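Local coordinates for malic enzyme (Entamoeba histolytica, PDB 3NV9), which probably catalyses the NADP-dependent oxidative decarboxylation of malate to pyruvate, at residues C326-P331 with T348-F353; N359-P364 with N403-M408; S99-G104 with S302-G307. All coordinates share one frame; numbering follows the deposited sequence.

Interaction 1: residues C326-P331 with T348-F353; sequences CANPVP and TGRGDF. With NA (sodium ion), chain J.
Arg-350 reaches from one loop across to Asn-328, Pro-329 and Pro-331 on the other. From CB the chain sets out with CG beside the backbone N, anti to the carbonyl carbon (chi1 -64°), and CG comes to 3.7 Å from ND2 of Asn-328. CD passes over to the carbonyl of Pro-329, 3.1 Å from its O, and it also touches CD of Pro-331, the two side chains crossing at about a right angle. A bend at chi3 (55°) places NE where it donates to OD1 of Asp-352 (2.7 Å), and NH2 donates to OD2 (2.6 Å), a side-on salt bridge lying close to the guanidinium plane and using both syn lone pairs. CE2 of Phe-353 lies over the centre of one guanidinium face. That leaves NH1 to cross the gap, in a weak, bent bond (127°) to Pro-329 O; Thr-29 of helix 21-43 also takes a bond from NH1. Further back, a water links the backbones, donating to Ala-327 O and accepting from Gly-349 N. Thr-348 OG1 accepts from Arg-350 N (3.1 Å), an ST turn. The same oxygen coordinates the sodium ion, whose other protein ligands are Arg-350 O and Pro-354 O. The sodium site thus belongs to the loop after strand 345-348, which the contact packs against the loop after the adjacent parallel strand 322-325 of the Rossmann-type domain.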
ATOM      1  N   CYS A 326       3.792 -20.054 -22.848  1.00 24.83           N
ATOM      2  CA  CYS A 326       4.037 -18.994 -21.866  1.00 25.39           C
ATOM      3  C   CYS A 326       3.878 -19.414 -20.375  1.00 25.33           C
ATOM      4  O   CYS A 326       3.908 -18.594 -19.478  1.00 25.59           O
ATOM      5  CB  CYS A 326       3.235 -17.733 -22.273  1.00 24.42           C
ATOM      6  SG  CYS A 326       3.882 -17.077 -23.914  1.00 26.65           S
ATOM      7  N   ALA A 327       3.751 -20.705 -20.116  1.00 25.55           N
ATOM      8  CA  ALA A 327       3.641 -21.131 -18.717  1.00 26.14           C
ATOM      9  C   ALA A 327       4.911 -20.748 -17.965  1.00 25.02           C
ATOM     10  O   ALA A 327       6.018 -20.788 -18.491  1.00 24.38           O
ATOM     11  CB  ALA A 327       3.328 -22.686 -18.585  1.00 25.61           C
ATOM     12  N   ASN A 328       4.711 -20.351 -16.735  1.00 25.13           N
ATOM     13  CA  ASN A 328       5.787 -19.972 -15.848  1.00 24.77           C
ATOM     14  C   ASN A 328       5.726 -20.857 -14.617  1.00 25.13           C
ATOM     15  O   ASN A 328       4.621 -21.214 -14.196  1.00 25.34           O
ATOM     16  CB  ASN A 328       5.557 -18.518 -15.465  1.00 24.87           C
ATOM     17  CG  ASN A 328       5.831 -17.536 -16.658  1.00 24.79           C
ATOM     18  OD1 ASN A 328       4.992 -16.728 -17.010  1.00 30.24           O
ATOM     19  ND2 ASN A 328       7.010 -17.616 -17.237  1.00 23.98           N
ATOM     20  N   PRO A 329       6.891 -21.181 -13.992  1.00 24.80           N
ATOM     21  CA  PRO A 329       8.258 -20.672 -14.323  1.00 24.25           C
ATOM     22  C   PRO A 329       8.929 -21.472 -15.433  1.00 24.32           C
ATOM     23  O   PRO A 329       9.914 -21.017 -16.006  1.00 25.03           O
ATOM     24  CB  PRO A 329       9.014 -20.787 -12.991  1.00 21.99           C
ATOM     25  CG  PRO A 329       8.405 -21.979 -12.307  1.00 23.22           C
ATOM     26  CD  PRO A 329       6.903 -22.005 -12.769  1.00 24.50           C
ATOM     27  N   VAL A 330       8.392 -22.658 -15.743  1.00 24.21           N
ATOM     28  CA  VAL A 330       8.904 -23.470 -16.856  1.00 23.60           C
ATOM     29  C   VAL A 330       7.882 -23.483 -17.997  1.00 22.77           C
ATOM     30  O   VAL A 330       6.751 -23.875 -17.781  1.00 22.75           O
ATOM     31  CB  VAL A 330       9.188 -24.913 -16.389  1.00 24.38           C
ATOM     32  CG1 VAL A 330       9.807 -25.723 -17.525  1.00 24.87           C
ATOM     33  CG2 VAL A 330      10.083 -24.905 -15.189  1.00 22.80           C
ATOM     34  N   PRO A 331       8.255 -23.036 -19.210  1.00 22.55           N
ATOM     35  CA  PRO A 331       7.269 -23.172 -20.301  1.00 23.26           C
ATOM     36  C   PRO A 331       6.943 -24.622 -20.713  1.00 23.27           C
ATOM     37  O   PRO A 331       7.688 -25.563 -20.431  1.00 22.89           O
ATOM     38  CB  PRO A 331       7.961 -22.524 -21.474  1.00 23.54           C
ATOM     39  CG  PRO A 331       9.407 -22.824 -21.206  1.00 24.28           C
ATOM     40  CD  PRO A 331       9.545 -22.576 -19.722  1.00 21.80           C
ATOM     41  N   THR A 348       8.184 -17.316 -24.879  1.00 23.42           N
ATOM     42  CA  THR A 348       7.811 -17.786 -23.542  1.00 23.10           C
ATOM     43  C   THR A 348       7.447 -16.595 -22.660  1.00 22.96           C
ATOM     44  O   THR A 348       7.507 -15.436 -23.080  1.00 23.71           O
ATOM     45  CB  THR A 348       8.948 -18.647 -22.846  1.00 23.38           C
ATOM     46  OG1 THR A 348       9.936 -17.815 -22.274  1.00 19.85           O
ATOM     47  CG2 THR A 348       9.628 -19.585 -23.782  1.00 24.54           C
ATOM     48  N   GLY A 349       7.079 -16.892 -21.430  1.00 23.36           N
ATOM     49  CA  GLY A 349       6.803 -15.881 -20.416  1.00 23.49           C
ATOM     50  C   GLY A 349       8.040 -15.347 -19.719  1.00 22.75           C
ATOM     51  O   GLY A 349       7.942 -14.424 -18.936  1.00 24.97           O
ATOM     52  N   ARG A 350       9.207 -15.874 -20.034  1.00 22.72           N
ATOM     53  CA  ARG A 350      10.444 -15.575 -19.299  1.00 23.20           C
ATOM     54  C   ARG A 350      11.354 -14.556 -19.980  1.00 23.65           C
ATOM     55  O   ARG A 350      11.482 -14.562 -21.203  1.00 24.28           O
ATOM     56  CB  ARG A 350      11.242 -16.880 -19.084  1.00 22.35           C
ATOM     57  CG  ARG A 350      10.517 -17.864 -18.236  1.00 20.69           C
ATOM     58  CD  ARG A 350      11.099 -19.276 -18.250  1.00 19.91           C
ATOM     59  NE  ARG A 350      12.506 -19.281 -17.876  1.00 22.37           N
ATOM     60  CZ  ARG A 350      13.177 -20.341 -17.418  1.00 22.90           C
ATOM     61  NH1 ARG A 350      12.562 -21.509 -17.193  1.00 21.42           N
ATOM     62  NH2 ARG A 350      14.461 -20.212 -17.109  1.00 21.59           N
ATOM     63  N   GLY A 351      12.045 -13.727 -19.194  1.00 23.39           N
ATOM     64  CA  GLY A 351      13.054 -12.818 -19.755  1.00 22.05           C
ATOM     65  C   GLY A 351      14.435 -13.402 -19.955  1.00 22.32           C
ATOM     66  O   GLY A 351      15.361 -12.691 -20.337  1.00 20.84           O
ATOM     67  N   ASP A 352      14.608 -14.706 -19.674  1.00 22.68           N
ATOM     68  CA  ASP A 352      15.897 -15.324 -19.906  1.00 22.11           C
ATOM     69  C   ASP A 352      15.965 -16.109 -21.209  1.00 22.78           C
ATOM     70  O   ASP A 352      17.017 -16.744 -21.514  1.00 22.91           O
ATOM     71  CB  ASP A 352      16.392 -16.131 -18.703  1.00 21.29           C
ATOM     72  CG  ASP A 352      15.478 -17.298 -18.348  1.00 20.71           C
ATOM     73  OD1 ASP A 352      14.231 -17.209 -18.390  1.00 17.37           O
ATOM     74  OD2 ASP A 352      16.044 -18.317 -17.949  1.00 18.78           O
ATOM     75  N   PHE A 353      14.869 -16.050 -21.966  1.00 21.89           N
ATOM     76  CA  PHE A 353      14.793 -16.578 -23.338  1.00 22.68           C
ATOM     77  C   PHE A 353      14.347 -15.456 -24.217  1.00 23.12           C
ATOM     78  O   PHE A 353      13.711 -14.542 -23.735  1.00 23.48           O
ATOM     79  CB  PHE A 353      13.777 -17.731 -23.469  1.00 22.35           C
ATOM     80  CG  PHE A 353      14.180 -18.952 -22.721  1.00 23.69           C
ATOM     81  CD1 PHE A 353      15.357 -19.614 -23.036  1.00 23.51           C
ATOM     82  CD2 PHE A 353      13.402 -19.424 -21.651  1.00 27.23           C
ATOM     83  CE1 PHE A 353      15.794 -20.755 -22.270  1.00 27.16           C
ATOM     84  CE2 PHE A 353      13.805 -20.584 -20.880  1.00 26.26           C
ATOM     85  CZ  PHE A 353      15.005 -21.253 -21.212  1.00 25.99           C
TER
HETATM   86 NA    NA J 495      10.712 -15.613 -23.606  1.00 28.96          NA
HETATM   87  O   HOH W   1       7.380 -18.787 -19.715  1.00 28.11           O

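Interaction 2: residues N359-P364 with N403-M408; sequences NSVGFP and NIIGTM
Val-361 and Ser-360 carry this contact from the short 3-10 turn, meeting Ile-405, Gly-406 and Met-408 without a single hydrogen bond passing between the segments. The apolar part belongs to Val-361, whose two methyls work on different partners. CG1 lies 4.3 Å from CG1 of Ile-405, and CG2 sits 4.1 Å from CG of Met-408. Leu-390 of helix 380-396 packs on both Val-361 and Ile-405, extending the same apolar patch.

Contacts of methyl with backbone form a second group. CG2 of Val-361 presses against the Gly-406 carbonyl, 3.2 Å from its O, and reaches the peptide that follows, 3.6 Å from C of Thr-407.

Ser-360 and Val-361 are presented by the lead-in to helix 363-372, their partners by the loop ahead of helix 413-428, all within the NAD-binding domain. In that lead-in Asn-359 O accepts from both Gly-362 N and Phe-363 N, tying the 3-10 turn to the first turn of the helix, with Gly-362 at the N-cap.

The third kind is oxygen against sulfur. Ser-360 holds OG between its backbone N and carbonyl carbon (chi1 60°), and the hydroxyl abuts SD of Met-408 at 3.2 Å, with CB of the serine behind it at 3.6 Å from the same sulfur. A bend at chi3 (-82°) carries CE of Met-408 round to 4.1 Å from OG of Ser-360. Tyr-65 of the second subunit packs on Ser-360, and Phe-61 of that subunit on Met-408.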
ATOM      1  N   ASN A 359       2.638 -10.097 -19.688  1.00 19.79           N
ATOM      2  CA  ASN A 359       1.918  -8.861 -19.421  1.00 20.34           C
ATOM      3  C   ASN A 359       2.733  -7.637 -18.873  1.00 19.78           C
ATOM      4  O   ASN A 359       2.258  -6.522 -18.970  1.00 19.48           O
ATOM      5  CB  ASN A 359       0.651  -9.101 -18.591  1.00 20.74           C
ATOM      6  CG  ASN A 359       0.906  -9.840 -17.258  1.00 20.78           C
ATOM      7  OD1 ASN A 359       1.832  -9.523 -16.541  1.00 20.80           O
ATOM      8  ND2 ASN A 359       0.015 -10.809 -16.912  1.00 15.50           N
ATOM      9  N   SER A 360       3.913  -7.877 -18.280  1.00 19.22           N
ATOM     10  CA  SER A 360       4.756  -6.839 -17.741  1.00 20.68           C
ATOM     11  C   SER A 360       5.120  -5.822 -18.813  1.00 20.96           C
ATOM     12  O   SER A 360       5.514  -4.708 -18.536  1.00 22.11           O
ATOM     13  CB  SER A 360       6.056  -7.449 -17.184  1.00 20.93           C
ATOM     14  OG  SER A 360       6.800  -8.130 -18.200  1.00 21.56           O
ATOM     15  N   VAL A 361       4.951  -6.223 -20.047  1.00 21.31           N
ATOM     16  CA  VAL A 361       5.217  -5.378 -21.180  1.00 21.95           C
ATOM     17  C   VAL A 361       3.927  -4.693 -21.769  1.00 22.48           C
ATOM     18  O   VAL A 361       3.972  -3.997 -22.803  1.00 24.02           O
ATOM     19  CB  VAL A 361       6.181  -6.208 -22.108  1.00 21.87           C
ATOM     20  CG1 VAL A 361       5.600  -6.663 -23.345  1.00 22.06           C
ATOM     21  CG2 VAL A 361       7.543  -5.550 -22.203  1.00 21.08           C
ATOM     22  N   GLY A 362       2.793  -4.851 -21.077  1.00 21.66           N
ATOM     23  CA  GLY A 362       1.516  -4.228 -21.462  1.00 20.41           C
ATOM     24  C   GLY A 362       0.820  -3.575 -20.276  1.00 20.39           C
ATOM     25  O   GLY A 362       0.351  -2.447 -20.372  1.00 20.95           O
ATOM     26  N   PHE A 363       0.819  -4.212 -19.111  1.00 20.18           N
ATOM     27  CA  PHE A 363       0.130  -3.545 -17.961  1.00 20.02           C
ATOM     28  C   PHE A 363       0.613  -2.116 -17.511  1.00 19.21           C
ATOM     29  O   PHE A 363      -0.224  -1.258 -17.149  1.00 18.85           O
ATOM     30  CB  PHE A 363      -0.106  -4.511 -16.782  1.00 19.52           C
ATOM     31  CG  PHE A 363       1.139  -4.875 -15.974  1.00 19.90           C
ATOM     32  CD1 PHE A 363       1.587  -6.181 -15.935  1.00 17.19           C
ATOM     33  CD2 PHE A 363       1.777  -3.931 -15.169  1.00 22.13           C
ATOM     34  CE1 PHE A 363       2.686  -6.544 -15.176  1.00 17.05           C
ATOM     35  CE2 PHE A 363       2.857  -4.283 -14.368  1.00 22.48           C
ATOM     36  CZ  PHE A 363       3.337  -5.597 -14.395  1.00 19.35           C
ATOM     37  N   PRO A 364       1.940  -1.839 -17.561  1.00 17.13           N
ATOM     38  CA  PRO A 364       2.358  -0.504 -17.081  1.00 16.38           C
ATOM     39  C   PRO A 364       1.745   0.598 -17.936  1.00 16.06           C
ATOM     40  O   PRO A 364       1.294   1.643 -17.405  1.00 15.31           O
ATOM     41  CB  PRO A 364       3.892  -0.531 -17.198  1.00 14.56           C
ATOM     42  CG  PRO A 364       4.221  -1.997 -17.121  1.00 15.28           C
ATOM     43  CD  PRO A 364       3.087  -2.717 -17.813  1.00 16.95           C
ATOM     44  N   ASN A 403      13.435 -11.625 -31.961  1.00 28.54           N
ATOM     45  CA  ASN A 403      13.073 -10.442 -31.219  1.00 28.14           C
ATOM     46  C   ASN A 403      11.837  -9.828 -31.835  1.00 27.75           C
ATOM     47  O   ASN A 403      11.960  -8.954 -32.698  1.00 27.31           O
ATOM     48  CB  ASN A 403      14.228  -9.464 -31.166  1.00 27.46           C
ATOM     49  CG  ASN A 403      13.936  -8.313 -30.229  1.00 30.57           C
ATOM     50  OD1 ASN A 403      12.767  -8.034 -29.935  1.00 27.09           O
ATOM     51  ND2 ASN A 403      14.991  -7.649 -29.725  1.00 30.68           N
ATOM     52  N   ILE A 404      10.658 -10.286 -31.384  1.00 25.72           N
ATOM     53  CA  ILE A 404       9.369  -9.941 -32.020  1.00 25.04           C
ATOM     54  C   ILE A 404       8.537  -8.880 -31.276  1.00 25.48           C
ATOM     55  O   ILE A 404       7.474  -8.477 -31.762  1.00 24.79           O
ATOM     56  CB  ILE A 404       8.454 -11.197 -32.169  1.00 25.14           C
ATOM     57  CG1 ILE A 404       7.987 -11.714 -30.789  1.00 23.39           C
ATOM     58  CG2 ILE A 404       9.173 -12.357 -32.973  1.00 21.90           C
ATOM     59  CD1 ILE A 404       6.983 -12.900 -30.920  1.00 22.35           C
ATOM     60  N   ILE A 405       9.015  -8.427 -30.118  1.00 24.40           N
ATOM     61  CA  ILE A 405       8.128  -7.707 -29.169  1.00 24.44           C
ATOM     62  C   ILE A 405       9.004  -6.783 -28.333  1.00 23.43           C
ATOM     63  O   ILE A 405      10.162  -7.050 -28.150  1.00 24.94           O
ATOM     64  CB  ILE A 405       7.407  -8.741 -28.226  1.00 23.54           C
ATOM     65  CG1 ILE A 405       6.341  -8.095 -27.351  1.00 24.53           C
ATOM     66  CG2 ILE A 405       8.411  -9.420 -27.302  1.00 25.03           C
ATOM     67  CD1 ILE A 405       5.202  -9.054 -26.976  1.00 26.52           C
ATOM     68  N   GLY A 406       8.472  -5.707 -27.801  1.00 23.70           N
ATOM     69  CA  GLY A 406       9.298  -4.846 -26.950  1.00 22.92           C
ATOM     70  C   GLY A 406       9.561  -5.485 -25.604  1.00 22.28           C
ATOM     71  O   GLY A 406       8.747  -6.297 -25.100  1.00 22.23           O
ATOM     72  N   THR A 407      10.660  -5.081 -24.992  1.00 21.28           N
ATOM     73  CA  THR A 407      11.141  -5.717 -23.780  1.00 21.05           C
ATOM     74  C   THR A 407      11.018  -4.718 -22.605  1.00 20.96           C
ATOM     75  O   THR A 407      10.768  -3.507 -22.821  1.00 20.75           O
ATOM     76  CB  THR A 407      12.623  -6.217 -23.938  1.00 20.92           C
ATOM     77  OG1 THR A 407      13.550  -5.163 -23.570  1.00 21.97           O
ATOM     78  CG2 THR A 407      12.896  -6.705 -25.387  1.00 19.56           C
ATOM     79  N   MET A 408      11.152  -5.254 -21.397  1.00 19.57           N
ATOM     80  CA  MET A 408      11.079  -4.475 -20.178  1.00 20.90           C
ATOM     81  C   MET A 408      12.258  -3.510 -20.021  1.00 20.30           C
ATOM     82  O   MET A 408      12.187  -2.542 -19.238  1.00 19.32           O
ATOM     83  CB  MET A 408      10.986  -5.364 -18.927  1.00 20.53           C
ATOM     84  CG  MET A 408       9.773  -6.250 -18.894  1.00 20.21           C
ATOM     85  SD  MET A 408       9.645  -6.960 -17.239  1.00 24.45           S
ATOM     86  CE  MET A 408      10.815  -8.356 -17.374  1.00 19.91           C
TER

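Interaction 3: residues S99-G104 with S302-G307; sequences STRVLG and STPGPG. With GOL (glycerol), chain L.
Arg-101 and Pro-304 bury the most surface here, the arginine laying its outer half across the proline ring at about a right angle. Bends at chi2 (52°) and chi3 (88°) set CD and NE beside the proline ring. CD of Arg-101 comes to 3.4 Å from CD of Pro-304, and this same ring carbon then sits over one guanidinium face, 3.2 Å above the plane and offset toward its rim. NH1 of Arg-101 passes 3.4 Å from CG of Pro-304. Nearer the main chain, CG of Arg-101 touches the methyl CG2 of Thr-303 at 3.6 Å.

The arginine comes from the loop after strand 92-97, in the N-terminal domain, and the proline from the loop after strand 297-300 of the Rossmann-type NAD-binding domain, so this surface contact joins the two domains. In malic enzymes generally the active site lies in the cleft between these domains. A glycerol, probably from the crystallisation liquor, touches both sides here: its O2 takes a weak but nearly straight bond from Arg-101 NE, in the guanidinium plane, and its O3 donates to Thr-303 O at 2.8 Å.

Gly-104 is the third partner, and it works through its carbonyl. Gly-104 O lies 3.2 Å from CB of Pro-304 and receives a CA-H...O contact from Gly-305 CA at 3.3 Å, with 142° at the hydrogen. The peptides before Pro-304 and before Gly-305, in the part of the loop that meets Gly-104, are both modelled cis. OG1 of Thr-303 comes close to Leu-103 O, but the angle there is too poor for a hydrogen bond.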
ATOM      1  N   SER A  99      -4.189 -15.342  -4.202  1.00 23.89           N
ATOM      2  CA  SER A  99      -3.038 -16.231  -4.376  1.00 24.67           C
ATOM      3  C   SER A  99      -3.410 -17.661  -4.721  1.00 25.05           C
ATOM      4  O   SER A  99      -2.762 -18.601  -4.318  1.00 25.36           O
ATOM      5  CB  SER A  99      -2.101 -16.192  -3.170  1.00 23.07           C
ATOM      6  OG  SER A  99      -1.856 -14.875  -2.831  1.00 23.75           O
ATOM      7  N   THR A 100      -4.419 -17.768  -5.543  1.00 25.52           N
ATOM      8  CA  THR A 100      -5.063 -19.002  -5.867  1.00 26.06           C
ATOM      9  C   THR A 100      -4.554 -19.528  -7.247  1.00 27.74           C
ATOM     10  O   THR A 100      -4.544 -20.712  -7.474  1.00 26.41           O
ATOM     11  CB  THR A 100      -6.584 -18.678  -5.773  1.00 26.29           C
ATOM     12  OG1 THR A 100      -7.249 -19.538  -4.861  1.00 28.02           O
ATOM     13  CG2 THR A 100      -7.260 -18.500  -7.031  1.00 22.09           C
ATOM     14  N   ARG A 101      -4.082 -18.644  -8.143  1.00 28.81           N
ATOM     15  CA  ARG A 101      -3.433 -19.082  -9.394  1.00 29.09           C
ATOM     16  C   ARG A 101      -2.083 -18.350  -9.598  1.00 28.35           C
ATOM     17  O   ARG A 101      -1.897 -17.534 -10.500  1.00 28.14           O
ATOM     18  CB  ARG A 101      -4.404 -18.877 -10.585  1.00 30.06           C
ATOM     19  CG  ARG A 101      -4.190 -19.816 -11.791  1.00 34.50           C
ATOM     20  CD  ARG A 101      -4.155 -21.289 -11.339  1.00 42.70           C
ATOM     21  NE  ARG A 101      -5.489 -21.921 -11.289  1.00 49.49           N
ATOM     22  CZ  ARG A 101      -5.897 -22.864 -10.418  1.00 52.56           C
ATOM     23  NH1 ARG A 101      -5.109 -23.320  -9.435  1.00 49.36           N
ATOM     24  NH2 ARG A 101      -7.134 -23.358 -10.532  1.00 53.45           N
ATOM     25  N   VAL A 102      -1.130 -18.590  -8.727  1.00 28.51           N
ATOM     26  CA  VAL A 102       0.071 -17.785  -8.874  1.00 28.42           C
ATOM     27  C   VAL A 102       1.142 -18.473  -9.668  1.00 27.74           C
ATOM     28  O   VAL A 102       1.794 -19.429  -9.189  1.00 27.98           O
ATOM     29  CB  VAL A 102       0.473 -16.918  -7.602  1.00 29.21           C
ATOM     30  CG1 VAL A 102      -0.498 -17.081  -6.427  1.00 27.83           C
ATOM     31  CG2 VAL A 102       1.907 -17.011  -7.257  1.00 28.30           C
ATOM     32  N   LEU A 103       1.292 -17.969 -10.902  1.00 25.74           N
ATOM     33  CA  LEU A 103       1.967 -18.665 -11.988  1.00 25.51           C
ATOM     34  C   LEU A 103       1.558 -20.137 -12.024  1.00 26.32           C
ATOM     35  O   LEU A 103       0.439 -20.450 -11.705  1.00 27.13           O
ATOM     36  CB  LEU A 103       3.461 -18.525 -11.883  1.00 24.43           C
ATOM     37  CG  LEU A 103       3.985 -17.139 -11.518  1.00 25.42           C
ATOM     38  CD1 LEU A 103       5.491 -17.263 -11.232  1.00 18.24           C
ATOM     39  CD2 LEU A 103       3.718 -16.144 -12.673  1.00 20.36           C
ATOM     40  N   GLY A 104       2.460 -21.037 -12.398  1.00 27.51           N
ATOM     41  CA  GLY A 104       2.096 -22.431 -12.589  1.00 28.34           C
ATOM     42  C   GLY A 104       2.128 -23.143 -11.242  1.00 29.62           C
ATOM     43  O   GLY A 104       1.861 -24.352 -11.145  1.00 30.11           O
ATOM     44  N   SER A 302      -0.917 -22.858 -20.162  1.00 44.89           N
ATOM     45  CA  SER A 302      -1.442 -23.839 -19.255  1.00 47.65           C
ATOM     46  C   SER A 302      -1.145 -23.363 -17.840  1.00 48.53           C
ATOM     47  O   SER A 302       0.018 -23.264 -17.451  1.00 50.07           O
ATOM     48  CB  SER A 302      -0.754 -25.183 -19.559  1.00 48.41           C
ATOM     49  OG  SER A 302      -0.839 -26.091 -18.467  1.00 50.94           O
ATOM     50  N   THR A 303      -2.169 -23.009 -17.078  1.00 49.54           N
ATOM     51  CA  THR A 303      -1.971 -22.725 -15.644  1.00 50.40           C
ATOM     52  C   THR A 303      -3.050 -23.451 -14.814  1.00 50.77           C
ATOM     53  O   THR A 303      -4.240 -23.325 -15.121  1.00 51.39           O
ATOM     54  CB  THR A 303      -1.882 -21.160 -15.330  1.00 50.65           C
ATOM     55  OG1 THR A 303      -1.150 -20.922 -14.116  1.00 51.06           O
ATOM     56  CG2 THR A 303      -3.247 -20.501 -15.213  1.00 50.53           C
ATOM     57  N   PRO A 304      -2.651 -24.267 -13.807  1.00 50.84           N
ATOM     58  CA  PRO A 304      -1.357 -24.844 -13.466  1.00 50.26           C
ATOM     59  C   PRO A 304      -1.540 -26.369 -13.430  1.00 49.68           C
ATOM     60  O   PRO A 304      -2.679 -26.830 -13.579  1.00 50.23           O
ATOM     61  CB  PRO A 304      -1.177 -24.327 -12.046  1.00 50.76           C
ATOM     62  CG  PRO A 304      -2.600 -24.425 -11.444  1.00 50.20           C
ATOM     63  CD  PRO A 304      -3.565 -24.380 -12.643  1.00 50.72           C
ATOM     64  N   GLY A 305      -0.496 -27.181 -13.233  1.00 48.83           N
ATOM     65  CA  GLY A 305       0.914 -26.810 -13.199  1.00 46.19           C
ATOM     66  C   GLY A 305       1.453 -27.059 -14.590  1.00 44.27           C
ATOM     67  O   GLY A 305       0.928 -26.473 -15.547  1.00 44.96           O
ATOM     68  N   PRO A 306       2.476 -27.930 -14.723  1.00 42.16           N
ATOM     69  CA  PRO A 306       3.204 -28.008 -16.002  1.00 41.14           C
ATOM     70  C   PRO A 306       2.252 -28.395 -17.118  1.00 40.69           C
ATOM     71  O   PRO A 306       1.450 -29.322 -16.942  1.00 41.72           O
ATOM     72  CB  PRO A 306       4.234 -29.114 -15.758  1.00 40.60           C
ATOM     73  CG  PRO A 306       4.378 -29.184 -14.277  1.00 40.07           C
ATOM     74  CD  PRO A 306       3.030 -28.848 -13.717  1.00 41.22           C
ATOM     75  N   GLY A 307       2.278 -27.656 -18.224  1.00 39.24           N
ATOM     76  CA  GLY A 307       1.451 -27.994 -19.374  1.00 37.08           C
ATOM     77  C   GLY A 307       2.187 -28.918 -20.301  1.00 35.62           C
ATOM     78  O   GLY A 307       3.265 -29.430 -19.985  1.00 35.60           O
TER
HETATM   79  C1  GOL L 498      -7.506 -18.565 -14.978  1.00 39.07           C
HETATM   80  O1  GOL L 498      -7.180 -17.977 -13.733  1.00 40.76           O
HETATM   81  C2  GOL L 498      -7.502 -20.067 -15.058  1.00 36.41           C
HETATM   82  O2  GOL L 498      -7.299 -20.728 -13.840  1.00 42.35           O
HETATM   83  C3  GOL L 498      -6.337 -20.519 -15.813  1.00 38.13           C
HETATM   84  O3  GOL L 498      -6.608 -21.884 -15.754  1.00 40.62           O

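How the interactions relate
Along the chain the first contact opened is interaction 3: residues 99-104 wait almost 200 residues for 302-307, so this long closure brings the N-terminal domain onto the Rossmann-type domain. Interaction 1 then closes a short loop of 16 residues, joining the loops after adjacent strands 322-325 and 345-348 across helix 335-340, and interaction 2 one of 38, from the start of helix 363-372 to the loop ahead of helix 413-428. The three follow in series, neither nesting nor crossing. Interactions 1 and 3 touch: Ala-327 CB packs 3.5 Å from Ser-302 O, and Asn-328 O on Leu-103 CB. Interaction 2 stands apart, about 6 Å from interaction 1 at the nearest atoms. All three reach the second subunit.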